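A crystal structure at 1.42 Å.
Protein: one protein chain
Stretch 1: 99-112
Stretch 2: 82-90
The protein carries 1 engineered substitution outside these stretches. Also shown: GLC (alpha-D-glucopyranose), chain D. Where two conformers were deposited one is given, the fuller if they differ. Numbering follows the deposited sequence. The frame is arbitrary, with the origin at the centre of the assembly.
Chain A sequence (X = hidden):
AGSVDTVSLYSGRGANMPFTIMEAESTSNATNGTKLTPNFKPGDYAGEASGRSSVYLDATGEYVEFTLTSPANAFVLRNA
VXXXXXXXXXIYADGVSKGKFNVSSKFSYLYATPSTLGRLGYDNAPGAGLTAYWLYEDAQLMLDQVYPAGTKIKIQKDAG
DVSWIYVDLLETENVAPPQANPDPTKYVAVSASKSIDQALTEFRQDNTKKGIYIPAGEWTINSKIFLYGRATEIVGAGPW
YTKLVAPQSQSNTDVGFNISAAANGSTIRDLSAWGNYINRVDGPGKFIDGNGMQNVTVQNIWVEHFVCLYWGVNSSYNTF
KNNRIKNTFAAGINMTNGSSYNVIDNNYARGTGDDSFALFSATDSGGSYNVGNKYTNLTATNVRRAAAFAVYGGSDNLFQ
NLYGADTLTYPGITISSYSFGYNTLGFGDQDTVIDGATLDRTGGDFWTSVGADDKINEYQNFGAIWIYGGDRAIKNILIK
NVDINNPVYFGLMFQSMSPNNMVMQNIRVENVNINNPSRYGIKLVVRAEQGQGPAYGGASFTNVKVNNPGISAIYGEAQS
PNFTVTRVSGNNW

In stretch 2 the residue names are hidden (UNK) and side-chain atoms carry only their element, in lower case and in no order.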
# COMPACT_ATOMS: atom_id res chain seq x y z
N GLY A 99 -16.82 -1.81 -24.84
CA GLY A 99 -15.87 -2.88 -24.66
C GLY A 99 -16.21 -3.73 -23.46
O GLY A 99 -17.29 -3.63 -22.87
N LYS A 100 -15.25 -4.58 -23.11
CA LYS A 100 -15.41 -5.53 -22.02
C LYS A 100 -14.12 -5.59 -21.23
O LYS A 100 -13.03 -5.70 -21.80
CB LYS A 100 -15.78 -6.92 -22.55
CG LYS A 100 -17.22 -6.95 -23.09
CD LYS A 100 -17.74 -8.33 -23.38
CE LYS A 100 -19.13 -8.25 -23.99
NZ LYS A 100 -20.20 -8.03 -22.96
N PHE A 101 -14.23 -5.47 -19.91
CA PHE A 101 -13.10 -5.75 -19.03
C PHE A 101 -12.93 -7.25 -18.91
O PHE A 101 -13.91 -8.00 -18.85
CB PHE A 101 -13.39 -5.23 -17.62
CG PHE A 101 -13.30 -3.74 -17.47
CD1 PHE A 101 -12.09 -3.12 -17.18
CD2 PHE A 101 -14.44 -2.97 -17.59
CE1 PHE A 101 -12.02 -1.74 -17.02
CE2 PHE A 101 -14.38 -1.59 -17.43
CZ PHE A 101 -13.17 -0.98 -17.14
N ASN A 102 -11.68 -7.69 -18.82
CA ASN A 102 -11.34 -9.07 -18.48
C ASN A 102 -11.21 -9.14 -16.96
O ASN A 102 -10.23 -8.65 -16.39
CB ASN A 102 -10.04 -9.46 -19.18
CG ASN A 102 -9.58 -10.88 -18.86
OD1 ASN A 102 -9.69 -11.36 -17.73
ND2 ASN A 102 -9.04 -11.56 -19.86
N VAL A 103 -12.22 -9.71 -16.31
CA VAL A 103 -12.26 -9.82 -14.85
C VAL A 103 -11.92 -11.24 -14.46
O VAL A 103 -12.24 -12.21 -15.16
CB VAL A 103 -13.61 -9.36 -14.26
CG1 VAL A 103 -13.83 -7.88 -14.53
CG2 VAL A 103 -14.76 -10.18 -14.83
N SER A 104 -11.26 -11.38 -13.31
CA SER A 104 -10.73 -12.68 -12.91
C SER A 104 -10.44 -12.69 -11.42
O SER A 104 -10.06 -11.67 -10.84
CB SER A 104 -9.43 -12.97 -13.65
OG SER A 104 -8.89 -14.21 -13.25
N SER A 105 -10.58 -13.87 -10.82
CA SER A 105 -10.13 -14.09 -9.45
C SER A 105 -8.81 -14.86 -9.38
O SER A 105 -8.49 -15.42 -8.32
CB SER A 105 -11.21 -14.78 -8.63
OG SER A 105 -11.66 -15.95 -9.30
N LYS A 106 -8.05 -14.90 -10.48
CA LYS A 106 -6.78 -15.63 -10.48
C LYS A 106 -5.87 -15.21 -9.32
O LYS A 106 -5.23 -16.06 -8.68
CB LYS A 106 -6.07 -15.41 -11.81
CG LYS A 106 -4.64 -15.97 -11.82
CD LYS A 106 -3.96 -15.74 -13.16
CE LYS A 106 -2.56 -16.36 -13.15
NZ LYS A 106 -1.94 -16.31 -14.50
N PHE A 107 -5.81 -13.92 -9.01
CA PHE A 107 -4.89 -13.38 -8.02
C PHE A 107 -5.54 -13.08 -6.67
O PHE A 107 -4.83 -12.70 -5.74
CB PHE A 107 -4.19 -12.13 -8.58
CG PHE A 107 -3.28 -12.43 -9.73
CD1 PHE A 107 -2.05 -13.01 -9.51
CD2 PHE A 107 -3.68 -12.18 -11.04
CE1 PHE A 107 -1.20 -13.31 -10.57
CE2 PHE A 107 -2.84 -12.48 -12.12
CZ PHE A 107 -1.60 -13.05 -11.88
N SER A 108 -6.85 -13.24 -6.56
CA SER A 108 -7.56 -12.99 -5.32
C SER A 108 -7.90 -14.31 -4.62
O SER A 108 -7.60 -15.40 -5.12
CB SER A 108 -8.82 -12.15 -5.60
OG SER A 108 -9.56 -12.73 -6.66
N TYR A 109 -8.55 -14.20 -3.46
CA TYR A 109 -8.98 -15.32 -2.62
C TYR A 109 -7.80 -16.01 -1.94
O TYR A 109 -7.23 -16.97 -2.48
CB TYR A 109 -9.87 -16.31 -3.39
CG TYR A 109 -11.24 -15.73 -3.71
CD1 TYR A 109 -11.41 -14.85 -4.77
CD2 TYR A 109 -12.35 -16.07 -2.95
CE1 TYR A 109 -12.65 -14.31 -5.06
CE2 TYR A 109 -13.59 -15.54 -3.23
CZ TYR A 109 -13.73 -14.67 -4.29
OH TYR A 109 -14.97 -14.14 -4.58
N LEU A 110 -7.43 -15.51 -0.76
CA LEU A 110 -6.38 -16.09 0.06
C LEU A 110 -7.03 -16.57 1.35
O LEU A 110 -7.88 -15.86 1.91
CB LEU A 110 -5.28 -15.05 0.35
CG LEU A 110 -4.24 -14.75 -0.75
CD1 LEU A 110 -3.39 -15.98 -1.03
CD2 LEU A 110 -4.87 -14.23 -2.06
N TYR A 111 -6.66 -17.76 1.82
CA TYR A 111 -7.45 -18.48 2.81
C TYR A 111 -6.78 -18.50 4.18
O TYR A 111 -5.56 -18.62 4.29
CB TYR A 111 -7.77 -19.90 2.32
CG TYR A 111 -8.68 -19.87 1.12
CD1 TYR A 111 -8.16 -19.74 -0.16
CD2 TYR A 111 -10.07 -19.92 1.26
CE1 TYR A 111 -8.98 -19.68 -1.26
CE2 TYR A 111 -10.90 -19.86 0.15
CZ TYR A 111 -10.34 -19.74 -1.11
OH TYR A 111 -11.14 -19.68 -2.23
N ALA A 112 -7.60 -18.36 5.22
CA ALA A 112 -7.16 -18.42 6.60
C ALA A 112 -8.38 -18.70 7.46
O ALA A 112 -9.43 -19.11 6.96
CB ALA A 112 -6.46 -17.11 7.01
N UNK A 82 -16.49 -14.48 -8.52
CA UNK A 82 -16.45 -15.77 -7.84
C UNK A 82 -15.05 -16.36 -7.89
O UNK A 82 -14.28 -16.13 -8.82
c UNK A 82 -17.42 -16.73 -8.52
N UNK A 83 -14.73 -17.16 -6.88
CA UNK A 83 -13.48 -17.92 -6.89
C UNK A 83 -13.39 -18.79 -8.14
O UNK A 83 -14.39 -19.28 -8.66
c UNK A 83 -12.32 -19.87 -5.60
o UNK A 83 -10.50 -18.59 -6.53
c UNK A 83 -13.40 -18.78 -5.62
o UNK A 83 -10.14 -19.64 -4.63
c UNK A 83 -10.89 -19.32 -5.59
N UNK A 84 -12.16 -18.93 -8.65
CA UNK A 84 -11.85 -19.80 -9.79
C UNK A 84 -12.69 -19.46 -11.02
O UNK A 84 -13.25 -20.34 -11.69
n UNK A 84 -11.84 -23.37 -10.64
o UNK A 84 -10.27 -21.81 -11.02
c UNK A 84 -11.28 -22.18 -10.43
c UNK A 84 -11.97 -21.28 -9.42
N UNK A 85 -12.78 -18.17 -11.33
CA UNK A 85 -13.55 -17.76 -12.49
C UNK A 85 -12.82 -16.66 -13.25
O UNK A 85 -12.05 -15.88 -12.69
c UNK A 85 -15.72 -18.23 -11.29
c UNK A 85 -14.97 -17.26 -12.18
o UNK A 85 -14.91 -15.99 -11.54
N UNK A 86 -13.10 -16.63 -14.55
CA UNK A 86 -12.72 -15.53 -15.42
C UNK A 86 -13.93 -15.19 -16.28
O UNK A 86 -14.83 -16.02 -16.48
c UNK A 86 -10.36 -16.39 -15.55
o UNK A 86 -11.99 -16.90 -17.28
c UNK A 86 -11.56 -15.89 -16.35
N UNK A 87 -13.97 -13.96 -16.76
CA UNK A 87 -15.07 -13.57 -17.61
C UNK A 87 -14.98 -12.10 -17.94
O UNK A 87 -13.89 -11.52 -17.92
N UNK A 88 -16.13 -11.51 -18.26
CA UNK A 88 -16.19 -10.12 -18.68
C UNK A 88 -17.24 -9.35 -17.89
O UNK A 88 -18.16 -9.92 -17.29
o UNK A 88 -17.69 -10.73 -20.49
c UNK A 88 -16.50 -9.99 -20.18
c UNK A 88 -15.33 -10.51 -21.02
N UNK A 89 -17.08 -8.03 -17.90
CA UNK A 89 -18.15 -7.10 -17.58
C UNK A 89 -18.03 -5.96 -18.59
O UNK A 89 -16.94 -5.68 -19.09
c UNK A 89 -19.44 -5.96 -15.72
c UNK A 89 -16.94 -5.69 -15.85
c UNK A 89 -18.12 -6.63 -16.11
N UNK A 90 -19.15 -5.32 -18.91
CA UNK A 90 -19.19 -4.41 -20.04
C UNK A 90 -19.02 -2.96 -19.63
O UNK A 90 -19.41 -2.55 -18.53
c UNK A 90 -20.51 -4.57 -20.79
o UNK A 90 -20.62 -5.90 -21.26
C1 GLC D . -5.52 -11.38 -18.25
C2 GLC D . -6.05 -11.78 -16.88
C3 GLC D . -4.94 -12.13 -15.90
C4 GLC D . -4.08 -13.19 -16.55
C5 GLC D . -3.64 -12.74 -17.94
C6 GLC D . -2.76 -13.82 -18.55
O2 GLC D . -6.93 -10.78 -16.40
O3 GLC D . -5.54 -12.70 -14.78
O4 GLC D . -2.90 -13.46 -15.80
O5 GLC D . -4.76 -12.43 -18.76
O6 GLC D . -3.54 -14.98 -18.83
O HOH W 1 -8.27 -17.71 -6.68

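Position 82 has a single side-chain carbon, a CB directed away from stretch 1, so it is Ala82. What matters here is the backbone: its O accepts a hydrogen bond from Ser105 OG at 2.7 Å, and its CA lies 3.9 Å from Tyr109 OH. A lone methyl suffices where the main chain does the work.

At position 83 the side chain is three carbons long, the third carrying two oxygens, one of which lies 2.6 Å from Tyr111 OH: a carboxylate on a two-carbon arm, Glu83. The CA-to-CB bond points sideways, but the end of the side chain comes back to stretch 1. CB sits over the face of the Tyr109 ring, 4.0 Å from its centroid, in a CH-pi contact, while Glu83 OE2 accepts the hydrogen bond from Tyr111 OH. The acid has enough length to cross one aromatic ring and reach the hydroxyl of another.

Position 84 carries two carbons, the second bearing one oxygen and one nitrogen. This is a short amide, Asn84, and its CB points away from stretch 1 into an exposed setting. Phi and psi of 56° and 46° are left-handed, a conformation asparagine tolerates better than most residues, and Asn84 N donates to Glu83 OE1 at 2.7 Å.

At position 85 one carbon carries an oxygen and a carbon, the oxygen 3.9 Å from Ser105 OG, which gives the branched, hydroxyl-bearing Thr85. Its OG1 donates to Ala82 O at 2.8 Å, tying the turn to itself. Its main chain faces Ser105: Thr85 N donates to Ser105 OG at 3.2 Å, and Ser105 N donates to Thr85 O at 3.1 Å.

Position 86 repeats this branching, an oxygen and a carbon on CB, with the outer carbon 3.5 Å from Ser104 OG on the same face of the sheet; it is Thr86. Beta branching suits the extended chain where the strand begins.

Position 87 has no side-chain atoms; its N donates to Val103 O and its O accepts from Val103 N, both at 2.9 Å. It is Gly87. An ideal CB would be 4.6 Å from Val103 CG2, so Val103 would not exclude one, but phi and psi of 175° and -156° are an extended pairing that glycine adopts easily and other residues seldom do.

At position 88 CB again holds one oxygen and one carbon, on the face with Asn102 and Lys100, and the oxygen lies 3.8 Å from Lys100 CD: Thr88. Beta branching suits the extended strand, and on this polar face OG1 is hydrogen-bonded elsewhere in the structure while the side chain lies along Lys100.

Position 89 has three carbons, CB bearing two, and one outer carbon is 4.0 Å from both Phe101 CB and Val103 CG1. This is Val89, buried on the face with Phe101 and Val103, an apolar fit for a branched hydrocarbon.

Position 90 has one carbon and then one oxygen, which lies 2.8 Å from Lys100 NZ, hence Ser90. This small hydroxyl accepts a hydrogen bond from Lys100.

The contact is therefore an antiparallel strand pair extended by a polar turn. Phe101 N donates to Val89 O at 2.8 Å, with a weak return bond from Val89 N to Phe101 O at 3.3 Å. Hydrocarbon packs on one face and polar groups occupy the other. Beyond the strands, Ser105 and the two tyrosines secure the turn.

Stretch 2 (82-90) AENTTGTVS
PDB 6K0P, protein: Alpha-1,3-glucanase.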